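Local coordinates for protein AA10A (Thermobifida fusca, PDB 5UIZ) that probably cleaves crystalline polysaccharides oxidatively as a copper-dependent lytic polysaccharide monooxygenase of family AA10, at residues Val153-Phe158 with Thr166-Glu171; Arg197-Thr202 with Cys216-Phe221; Tyr88-Gly93 with Ser207-Thr212; Leu105-Leu110 with Ser118-Gly123. All coordinates share one frame; numbering follows the deposited sequence.

Contact 1: Val153-Phe158 with Thr166-Glu171; sequences VTKQGF and TWDSLE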
# COMPACT_ATOMS: atom_id res chain seq x y z
N VAL A 153 6.03 -6.47 6.58
CA VAL A 153 6.61 -5.22 7.08
C VAL A 153 8.12 -5.25 6.83
O VAL A 153 8.79 -6.32 7.00
CB VAL A 153 6.32 -4.95 8.59
CG1 VAL A 153 6.75 -3.54 8.96
CG2 VAL A 153 4.82 -5.02 8.86
N THR A 154 8.65 -4.09 6.44
CA THR A 154 10.08 -3.96 6.22
C THR A 154 10.90 -4.31 7.51
O THR A 154 10.45 -4.11 8.63
CB THR A 154 10.46 -2.53 5.77
OG1 THR A 154 9.78 -1.57 6.57
CG2 THR A 154 10.05 -2.32 4.32
N LYS A 155 12.08 -4.88 7.29
CA LYS A 155 13.00 -5.30 8.34
C LYS A 155 13.71 -4.09 8.94
O LYS A 155 13.96 -3.12 8.24
CB LYS A 155 14.03 -6.25 7.78
CG LYS A 155 13.53 -7.65 7.74
CD LYS A 155 13.99 -8.48 6.57
CE LYS A 155 15.46 -8.42 6.25
NZ LYS A 155 15.73 -9.59 5.33
N GLN A 156 14.00 -4.13 10.25
CA GLN A 156 14.85 -3.10 10.88
C GLN A 156 16.16 -2.94 10.12
O GLN A 156 16.75 -3.92 9.77
CB GLN A 156 15.17 -3.41 12.36
CG GLN A 156 15.64 -2.15 13.12
CD GLN A 156 14.55 -1.05 13.21
OE1 GLN A 156 13.35 -1.32 13.12
NE2 GLN A 156 14.99 0.20 13.38
N GLY A 157 16.59 -1.70 9.87
CA GLY A 157 17.73 -1.41 8.99
C GLY A 157 17.27 -0.89 7.62
O GLY A 157 17.99 -0.19 6.96
N PHE A 158 16.08 -1.28 7.16
CA PHE A 158 15.59 -0.79 5.90
C PHE A 158 15.30 0.71 5.96
O PHE A 158 14.69 1.19 6.92
CB PHE A 158 14.31 -1.54 5.51
CG PHE A 158 13.79 -1.15 4.15
CD1 PHE A 158 14.41 -1.60 3.01
CD2 PHE A 158 12.74 -0.28 4.02
CE1 PHE A 158 13.94 -1.27 1.74
CE2 PHE A 158 12.29 0.08 2.74
CZ PHE A 158 12.91 -0.42 1.62
N THR A 166 11.76 -4.14 -1.70
CA THR A 166 12.03 -5.42 -2.30
C THR A 166 11.45 -6.52 -1.41
O THR A 166 11.17 -6.30 -0.20
CB THR A 166 13.54 -5.71 -2.40
OG1 THR A 166 14.08 -5.86 -1.08
CG2 THR A 166 14.32 -4.62 -3.11
N TRP A 167 11.31 -7.70 -2.01
CA TRP A 167 10.83 -8.84 -1.27
C TRP A 167 11.79 -9.21 -0.17
O TRP A 167 11.32 -9.47 0.90
CB TRP A 167 10.59 -10.06 -2.15
CG TRP A 167 9.47 -9.84 -3.03
CD1 TRP A 167 9.50 -9.44 -4.36
CD2 TRP A 167 8.11 -9.95 -2.67
NE1 TRP A 167 8.22 -9.34 -4.84
CE2 TRP A 167 7.34 -9.62 -3.82
CE3 TRP A 167 7.44 -10.28 -1.50
CZ2 TRP A 167 5.96 -9.65 -3.82
CZ3 TRP A 167 6.09 -10.32 -1.51
CH2 TRP A 167 5.35 -10.01 -2.65
N ASP A 168 13.10 -9.22 -0.45
CA ASP A 168 14.14 -9.39 0.58
C ASP A 168 13.93 -8.48 1.78
O ASP A 168 14.05 -8.91 2.93
CB ASP A 168 15.55 -9.20 0.00
CG ASP A 168 16.65 -9.50 1.02
OD1 ASP A 168 16.72 -10.66 1.50
OD2 ASP A 168 17.46 -8.58 1.33
N SER A 169 13.57 -7.23 1.52
CA SER A 169 13.45 -6.22 2.59
C SER A 169 12.21 -6.46 3.52
O SER A 169 12.10 -5.88 4.57
CB SER A 169 13.40 -4.80 1.98
OG SER A 169 12.16 -4.51 1.33
N LEU A 170 11.30 -7.33 3.10
CA LEU A 170 10.04 -7.54 3.79
C LEU A 170 10.00 -8.86 4.56
O LEU A 170 10.53 -9.87 4.08
CB LEU A 170 8.94 -7.58 2.75
CG LEU A 170 8.61 -6.25 2.13
CD1 LEU A 170 7.58 -6.55 1.05
CD2 LEU A 170 8.02 -5.27 3.12
N GLU A 171 9.34 -8.87 5.71
CA GLU A 171 9.00 -10.17 6.32
C GLU A 171 7.52 -10.28 6.55
O GLU A 171 6.88 -9.31 6.91
CB GLU A 171 9.72 -10.35 7.65
CG GLU A 171 11.18 -10.74 7.47
CD GLU A 171 11.96 -10.80 8.79
OE1 GLU A 171 11.52 -10.16 9.80
OE2 GLU A 171 13.02 -11.48 8.81
O HOH W 1 17.38 -8.23 3.78
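The Lys155 side chain crosses that of Glu171 at about a right angle, its CG lying 3.7 Å from CD of Glu171. Bends at chi2 and chi3 then bring the ammonium back to the 166-171 segment, where NZ donates to the backbone O of Asp168 at 3.0 Å. In the conformer described, water 1 may add a second link between Lys155 NZ and Asp168 OD2. An alanine in place of Lys155 would probably leave the Asp168 carbonyl without this donor and open a gap beside the Glu171 side chain.

Behind the lysine, Val153 pairs with Glu171 through two antiparallel backbone bonds, and Lys155 N reaches Ser169 O at 2.9 Å, nearly along the C=O axis. On the side of the sheet that carries Thr154 and Leu170, Thr154 CG2 meets Leu170 CD2 at 3.8 Å. Phe158 CD1 leans on Ser169 CB at 3.5 Å, and Ser169 OG turns back to donate to Thr166 O.

Strands 146-154 and 170-175 thus pair through backbone bonds, and the lysine, probably charged, adds a side-chain donor to a backbone carbonyl at the edge.

Contact 2: Arg197-Thr202 with Cys216-Phe221; sequences RHVVFT and CSDVNF
Asp218 OD1 takes a bond from water 2 at 2.6 Å, and the same water donates to His198 O and accepts from Arg197 NH1. The guanidinium thus reaches the carboxylate through water, for Arg197 NH1 stands 4.3 Å from Asp218 OD1, near the plane of the guanidinium but too far for a salt bridge. The direct ionic partner of Asp218 is Arg46, bound at OD2, while Arg197 NH1 also donates to Trp125 O.

Four backbone bonds join the strands in antiparallel register, two between His198 and Val219 and two between Val200 and Ser217. Val200 CG2 fits against both methyls of Val219, at 3.6 Å from CG1, the two side chains crossing at about a right angle. Beyond them, CB of His198 lies in the plane of the Phe221 ring at its edge, 3.8 Å from Phe221 CE2. With CG anti to the carbonyl carbon (chi1 -81°), the imidazole comes obliquely to that phenyl, their planes 64° apart, and its two nitrogens bond to Thr154 and Gln156.

On the other side, Val199 CG2 lies 3.6 Å from Asp218 OD1, and Cys216 SG, in the conformer described, approaches the Phe201 ring obliquely, a sulfur-aromatic contact beside the disulfide to Cys106.

This paired region belongs to the hairpin of strands 198-206 and 211-221: Val200 packs on Phe134 and Ile136 of strand 133-140, Val219 and Phe221 rest on Val130 of strand 128-130, and strand 146-154 continues the sheet beyond 198-206.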
# COMPACT_ATOMS: atom_id res chain seq x y z
N ARG A 197 10.70 4.54 10.93
CA ARG A 197 10.06 4.57 9.60
C ARG A 197 10.14 3.20 8.91
O ARG A 197 11.22 2.59 8.79
CB ARG A 197 10.70 5.63 8.72
CG ARG A 197 10.23 5.58 7.26
CD ARG A 197 11.04 6.55 6.38
NE ARG A 197 10.57 7.93 6.49
CZ ARG A 197 9.49 8.40 5.89
NH1 ARG A 197 8.71 7.62 5.13
NH2 ARG A 197 9.19 9.68 6.02
N HIS A 198 8.99 2.72 8.47
CA HIS A 198 8.89 1.46 7.80
C HIS A 198 7.80 1.50 6.73
O HIS A 198 7.04 2.48 6.58
CB HIS A 198 8.58 0.39 8.83
CG HIS A 198 9.79 -0.07 9.55
ND1 HIS A 198 10.69 -0.94 8.98
CD2 HIS A 198 10.28 0.23 10.78
CE1 HIS A 198 11.69 -1.14 9.82
NE2 HIS A 198 11.48 -0.43 10.91
N VAL A 199 7.72 0.40 6.02
CA VAL A 199 6.63 0.16 5.08
C VAL A 199 5.84 -1.09 5.42
O VAL A 199 6.41 -2.13 5.68
CB VAL A 199 7.17 0.04 3.67
CG1 VAL A 199 6.05 -0.12 2.65
CG2 VAL A 199 7.93 1.28 3.34
N VAL A 200 4.54 -0.95 5.48
CA VAL A 200 3.66 -2.07 5.65
C VAL A 200 3.14 -2.38 4.23
O VAL A 200 2.63 -1.50 3.53
CB VAL A 200 2.50 -1.72 6.54
CG1 VAL A 200 1.52 -2.89 6.63
CG2 VAL A 200 2.98 -1.26 7.90
N PHE A 201 3.36 -3.61 3.80
CA PHE A 201 2.84 -4.08 2.51
C PHE A 201 1.74 -5.14 2.66
O PHE A 201 1.98 -6.25 3.14
CB PHE A 201 4.01 -4.57 1.68
CG PHE A 201 3.66 -4.96 0.30
CD1 PHE A 201 3.14 -4.05 -0.55
CD2 PHE A 201 3.85 -6.27 -0.15
CE1 PHE A 201 2.79 -4.38 -1.86
CE2 PHE A 201 3.50 -6.61 -1.44
CZ PHE A 201 2.98 -5.66 -2.30
N THR A 202 0.53 -4.77 2.29
CA THR A 202 -0.66 -5.61 2.45
C THR A 202 -1.13 -6.16 1.07
O THR A 202 -1.31 -5.41 0.09
CB THR A 202 -1.81 -4.81 3.10
OG1 THR A 202 -1.39 -4.34 4.37
CG2 THR A 202 -3.03 -5.66 3.31
N CYS A 216 0.73 -0.62 -0.31
CA CYS A 216 1.84 -0.10 0.50
C CYS A 216 1.39 1.08 1.38
O CYS A 216 0.77 2.05 0.89
CB CYS A 216 3.02 0.40 -0.36
SG CYS A 216 4.01 -0.89 -1.15
N SER A 217 1.78 1.00 2.65
CA SER A 217 1.51 2.02 3.66
C SER A 217 2.76 2.40 4.41
O SER A 217 3.43 1.52 5.00
CB SER A 217 0.50 1.57 4.65
OG SER A 217 -0.72 1.22 4.02
N ASP A 218 3.09 3.68 4.42
CA ASP A 218 4.22 4.15 5.20
C ASP A 218 3.84 4.38 6.64
O ASP A 218 2.78 4.97 6.93
CB ASP A 218 4.85 5.38 4.60
CG ASP A 218 5.33 5.12 3.23
OD1 ASP A 218 6.47 4.56 3.06
OD2 ASP A 218 4.51 5.43 2.32
N VAL A 219 4.64 3.82 7.53
CA VAL A 219 4.38 3.89 8.96
C VAL A 219 5.62 4.32 9.73
O VAL A 219 6.75 4.25 9.25
CB VAL A 219 3.82 2.58 9.57
CG1 VAL A 219 2.53 2.17 8.87
CG2 VAL A 219 4.81 1.43 9.49
N ASN A 220 5.36 4.77 10.95
CA ASN A 220 6.43 5.12 11.90
C ASN A 220 6.14 4.38 13.21
O ASN A 220 5.20 4.70 13.89
CB ASN A 220 6.42 6.64 12.08
CG ASN A 220 7.46 7.11 13.04
OD1 ASN A 220 8.54 6.55 13.10
ND2 ASN A 220 7.14 8.14 13.81
N PHE A 221 6.90 3.36 13.53
CA PHE A 221 6.64 2.59 14.75
C PHE A 221 7.17 3.38 15.90
O PHE A 221 8.38 3.60 16.00
CB PHE A 221 7.29 1.24 14.71
CG PHE A 221 6.59 0.27 13.81
CD1 PHE A 221 5.46 -0.39 14.24
CD2 PHE A 221 7.05 0.02 12.52
CE1 PHE A 221 4.81 -1.28 13.40
CE2 PHE A 221 6.39 -0.85 11.68
CZ PHE A 221 5.27 -1.52 12.13
O HOH W 2 8.09 4.80 5.08
O HOH W 3 -0.74 -1.68 3.82

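Contact 3: Tyr88-Gly93 with Ser207-Thr212; sequences YRDWVG and SHMDQT
Gln211 runs out beside Asp90, its CB and CG each 3.4 Å from Asp90 OD1, with CG anti to the backbone N (chi1 178°) and the chain extended beyond it. CG also packs on Tyr88, 3.6 Å from CD1. At the tip, NE2 donates to Asp90 OD1 at 2.9 Å; the acceptor lies in the amide plane and uses its syn lone pair, and the carboxylate and amide are nearly coplanar. The same NE2 sits over one face of the Tyr88 ring, offset toward its rim, while OE1 turns to the hydroxyl of Tyr213. With both ends of the amide engaged, its rotation is fixed. Met209 CE comes up to Asp90 OD1 as well.

Two backbone bonds between Arg89 and Thr212 and one from Trp91 N to Asp210 O knit the short strand 88-90 to strand 211-221. Just before strand 211-221, Asp210, at the centre of an inverse gamma turn, accepts at OD2 from Gly93 N at 2.9 Å, again by a syn lone pair. Its OD1 accepts from water 4 at 2.6 Å, and that water also donates to Arg89 O, accepts from Val92 N and bonds to Thr212 OG1.

The Tyr88 ring meets that of His37, and His208 stacks on His144; His37 and His144 bind the copper. The Gln211 side chain is about 4 Å from the metal at its nearest atoms, consistent with a second-shell place at the histidine-brace copper site characteristic of lytic polysaccharide monooxygenases.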
# COMPACT_ATOMS: atom_id res chain seq x y z
N TYR A 88 -4.79 -3.16 -8.36
CA TYR A 88 -4.88 -4.60 -8.39
C TYR A 88 -4.35 -5.24 -9.63
O TYR A 88 -4.26 -4.63 -10.71
CB TYR A 88 -6.32 -5.04 -8.23
CG TYR A 88 -7.24 -4.66 -9.36
CD1 TYR A 88 -7.36 -5.48 -10.49
CD2 TYR A 88 -8.03 -3.51 -9.28
CE1 TYR A 88 -8.20 -5.14 -11.53
CE2 TYR A 88 -8.89 -3.17 -10.30
CZ TYR A 88 -8.99 -4.00 -11.42
OH TYR A 88 -9.83 -3.66 -12.44
N ARG A 89 -4.04 -6.52 -9.47
CA ARG A 89 -3.76 -7.35 -10.62
C ARG A 89 -4.77 -8.47 -10.71
O ARG A 89 -5.22 -8.97 -9.69
CB ARG A 89 -2.34 -7.91 -10.56
CG ARG A 89 -1.23 -6.88 -10.54
CD ARG A 89 0.12 -7.61 -10.58
NE ARG A 89 0.31 -8.18 -11.91
CZ ARG A 89 0.86 -7.54 -12.92
NH1 ARG A 89 0.85 -8.11 -14.07
NH2 ARG A 89 1.35 -6.33 -12.81
N ASP A 90 -5.09 -8.89 -11.93
CA ASP A 90 -5.86 -10.08 -12.17
C ASP A 90 -4.92 -11.23 -12.58
O ASP A 90 -3.87 -11.01 -13.20
CB ASP A 90 -6.85 -9.85 -13.31
CG ASP A 90 -8.01 -8.92 -12.92
OD1 ASP A 90 -8.42 -8.78 -11.73
OD2 ASP A 90 -8.52 -8.35 -13.88
N TRP A 91 -5.32 -12.45 -12.22
CA TRP A 91 -4.71 -13.67 -12.69
C TRP A 91 -3.25 -13.82 -12.22
O TRP A 91 -2.39 -14.34 -12.92
CB TRP A 91 -4.87 -13.77 -14.24
CG TRP A 91 -6.28 -13.93 -14.68
CD1 TRP A 91 -7.03 -13.02 -15.39
CD2 TRP A 91 -7.13 -15.09 -14.50
NE1 TRP A 91 -8.30 -13.54 -15.64
CE2 TRP A 91 -8.37 -14.81 -15.12
CE3 TRP A 91 -6.96 -16.32 -13.88
CZ2 TRP A 91 -9.44 -15.73 -15.12
CZ3 TRP A 91 -8.01 -17.23 -13.87
CH2 TRP A 91 -9.23 -16.93 -14.52
N VAL A 92 -2.99 -13.37 -11.00
CA VAL A 92 -1.71 -13.58 -10.36
C VAL A 92 -1.52 -15.07 -9.97
O VAL A 92 -0.39 -15.54 -9.91
CB VAL A 92 -1.51 -12.63 -9.16
CG1 VAL A 92 -0.28 -13.00 -8.33
CG2 VAL A 92 -1.37 -11.19 -9.65
N GLY A 93 -2.60 -15.80 -9.67
CA GLY A 93 -2.54 -17.23 -9.30
C GLY A 93 -1.70 -17.53 -8.07
O GLY A 93 -1.10 -18.62 -7.94
N SER A 207 -12.29 -12.30 -3.19
CA SER A 207 -12.96 -13.59 -3.29
C SER A 207 -13.77 -13.79 -4.58
O SER A 207 -14.13 -14.92 -4.88
CB SER A 207 -13.85 -13.86 -2.08
OG SER A 207 -13.07 -13.85 -0.90
N HIS A 208 -14.10 -12.73 -5.29
CA HIS A 208 -15.01 -12.86 -6.44
C HIS A 208 -14.34 -13.42 -7.69
O HIS A 208 -15.01 -13.93 -8.57
CB HIS A 208 -15.68 -11.52 -6.77
CG HIS A 208 -14.74 -10.44 -7.23
ND1 HIS A 208 -13.65 -10.04 -6.49
CD2 HIS A 208 -14.79 -9.60 -8.30
CE1 HIS A 208 -13.05 -9.03 -7.09
NE2 HIS A 208 -13.71 -8.76 -8.21
N MET A 209 -13.02 -13.28 -7.78
CA MET A 209 -12.25 -13.78 -8.94
C MET A 209 -10.80 -13.71 -8.53
O MET A 209 -10.50 -13.39 -7.36
CB MET A 209 -12.48 -12.91 -10.17
CG MET A 209 -12.08 -11.45 -9.99
SD MET A 209 -12.05 -10.56 -11.56
CE MET A 209 -10.57 -11.24 -12.32
N ASP A 210 -9.88 -14.03 -9.44
CA ASP A 210 -8.45 -13.99 -9.06
C ASP A 210 -8.04 -12.53 -9.29
O ASP A 210 -7.64 -12.15 -10.37
CB ASP A 210 -7.64 -14.98 -9.86
CG ASP A 210 -6.18 -14.93 -9.53
OD1 ASP A 210 -5.74 -14.11 -8.70
OD2 ASP A 210 -5.48 -15.77 -10.11
N GLN A 211 -8.27 -11.71 -8.28
CA GLN A 211 -7.92 -10.31 -8.31
C GLN A 211 -7.25 -10.04 -6.99
O GLN A 211 -7.79 -10.37 -5.90
CB GLN A 211 -9.18 -9.48 -8.44
CG GLN A 211 -8.94 -7.98 -8.43
CD GLN A 211 -10.17 -7.28 -8.92
OE1 GLN A 211 -10.96 -6.84 -8.13
NE2 GLN A 211 -10.39 -7.28 -10.25
N THR A 212 -6.08 -9.44 -7.08
CA THR A 212 -5.26 -9.24 -5.95
C THR A 212 -4.88 -7.76 -5.90
O THR A 212 -4.39 -7.23 -6.87
CB THR A 212 -4.01 -10.12 -6.03
OG1 THR A 212 -4.39 -11.49 -6.18
CG2 THR A 212 -3.23 -9.98 -4.75
O HOH W 4 -4.72 -11.72 -9.03

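Contact 4: Leu105-Leu110 with Ser118-Gly123; sequences LCSGGL and SMDAVG
Both carboxylate oxygens of Asp120 are held by Ser107. OD2 accepts from Ser107 OG at 2.7 Å, met on its syn side though 26° out of the carboxylate plane, and OD1 accepts from Ser107 N at 2.8 Å. The latter bond is bent, 137° at the hydrogen, and the N-H comes from above the carboxylate plane. Water 5 adds another donor to OD1 and takes its own hydrogen bond from Cys106 N, carrying the grip back by one residue of the turn. An alanine in place of Asp120 would probably leave Ser107 N and water 5 without their acceptor and the serine hydroxyl without its partner across the contact.

Ser107 OG lies between its backbone N and carbonyl carbon (chi1 73°), a setting in which it can meet Asp120 and also accept from Leu110 N at 2.9 Å, forming an ST motif. Leu105 to Gly108 make a type I turn, and phi is positive at Gly108 and at the two residues after it. The aspartate thus ties this loop, which precedes helix 111-114, to the 3-10 segment ending at Asp120, beyond that helix.

Packing continues from the carboxylate toward the disulfide. Cys106 CB touches Met119 O at 3.3 Å and Met119 CB at 3.8 Å, while its sulfur is joined to Cys216 and its side chain also meets Arg46 of helix 46-54. Met119 O accepts from Arg46 NH1. At the other end, Leu110 CD2 approaches Asp120 OD2 at 3.9 Å, the leucine and aspartate side chains crossing at about a right angle.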
# COMPACT_ATOMS: atom_id res chain seq x y z
N LEU A 105 6.89 -3.27 -6.15
CA LEU A 105 5.85 -3.83 -5.31
C LEU A 105 4.72 -2.86 -5.13
O LEU A 105 3.53 -3.24 -5.31
CB LEU A 105 6.37 -4.24 -3.94
CG LEU A 105 7.08 -5.58 -3.86
CD1 LEU A 105 8.41 -5.51 -4.61
CD2 LEU A 105 7.35 -5.96 -2.42
N CYS A 106 5.07 -1.62 -4.78
CA CYS A 106 4.03 -0.64 -4.46
C CYS A 106 3.19 -0.27 -5.66
O CYS A 106 2.01 0.08 -5.50
CB CYS A 106 4.62 0.60 -3.80
SG CYS A 106 5.47 0.15 -2.23
N SER A 107 3.75 -0.40 -6.85
CA SER A 107 2.96 -0.18 -8.06
C SER A 107 2.17 -1.43 -8.53
O SER A 107 1.53 -1.35 -9.53
CB SER A 107 3.82 0.31 -9.21
OG SER A 107 4.62 -0.78 -9.69
N GLY A 108 2.20 -2.56 -7.81
CA GLY A 108 1.50 -3.75 -8.25
C GLY A 108 2.17 -4.31 -9.52
O GLY A 108 1.51 -4.84 -10.41
N GLY A 109 3.48 -4.14 -9.62
CA GLY A 109 4.20 -4.65 -10.78
C GLY A 109 3.81 -3.86 -12.01
O GLY A 109 3.54 -4.44 -13.05
N LEU A 110 3.74 -2.54 -11.85
CA LEU A 110 3.31 -1.65 -12.94
C LEU A 110 1.98 -2.02 -13.54
O LEU A 110 1.75 -1.83 -14.72
CB LEU A 110 4.39 -1.55 -14.04
CG LEU A 110 5.78 -1.07 -13.54
CD1 LEU A 110 6.78 -1.08 -14.71
CD2 LEU A 110 5.75 0.31 -12.89
N SER A 118 4.46 5.75 -9.75
CA SER A 118 5.01 6.73 -8.81
C SER A 118 5.01 6.26 -7.31
O SER A 118 5.70 6.81 -6.48
CB SER A 118 4.27 8.09 -8.98
OG SER A 118 2.90 7.89 -8.66
N MET A 119 4.21 5.26 -7.00
CA MET A 119 4.19 4.63 -5.69
C MET A 119 5.46 3.91 -5.37
O MET A 119 5.71 3.64 -4.22
CB MET A 119 3.06 3.60 -5.58
CG MET A 119 1.67 4.17 -5.64
SD MET A 119 1.52 5.58 -4.55
CE MET A 119 1.33 6.95 -5.67
N ASP A 120 6.21 3.54 -6.40
CA ASP A 120 7.49 2.92 -6.30
C ASP A 120 8.62 3.90 -5.97
O ASP A 120 9.75 3.45 -5.79
CB ASP A 120 7.85 2.21 -7.63
CG ASP A 120 6.98 0.97 -7.96
OD1 ASP A 120 6.44 0.30 -7.00
OD2 ASP A 120 6.90 0.63 -9.18
N ALA A 121 8.36 5.20 -5.95
CA ALA A 121 9.45 6.15 -5.79
C ALA A 121 9.99 6.09 -4.36
O ALA A 121 9.29 5.74 -3.41
CB ALA A 121 9.06 7.58 -6.21
N VAL A 122 11.24 6.50 -4.25
CA VAL A 122 12.00 6.46 -3.02
C VAL A 122 12.01 7.88 -2.48
O VAL A 122 12.36 8.82 -3.18
CB VAL A 122 13.39 5.89 -3.37
CG1 VAL A 122 14.42 6.16 -2.33
CG2 VAL A 122 13.28 4.38 -3.61
N GLY A 123 11.61 8.04 -1.21
CA GLY A 123 11.84 9.28 -0.49
C GLY A 123 11.02 9.38 0.76
O GLY A 123 10.56 8.37 1.24
O HOH W 5 7.81 -0.72 -4.91

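How the contacts relate
Along the chain, contact 4 closes first, then contact 1; both lie within the long span bridged by contact 3, whose segments alternate with those of contact 2. Contacts 1, 2 and 3 all belong to the mixed sheet: strand 146-154 of contact 1 is the neighbour of strand 198-206 of contact 2, the contact centres being about 10 Å apart, and strand 211-221 runs from contact 3 into contact 2, their centres about 23 Å apart. The Cys106-Cys216 disulfide ties contact 4 to this sheet, Leu105 packs on Leu170 of contact 1, and Arg89 of contact 3 bonds to Gly108. One continuous framework thus extends from the copper end to the far edge of the sheet.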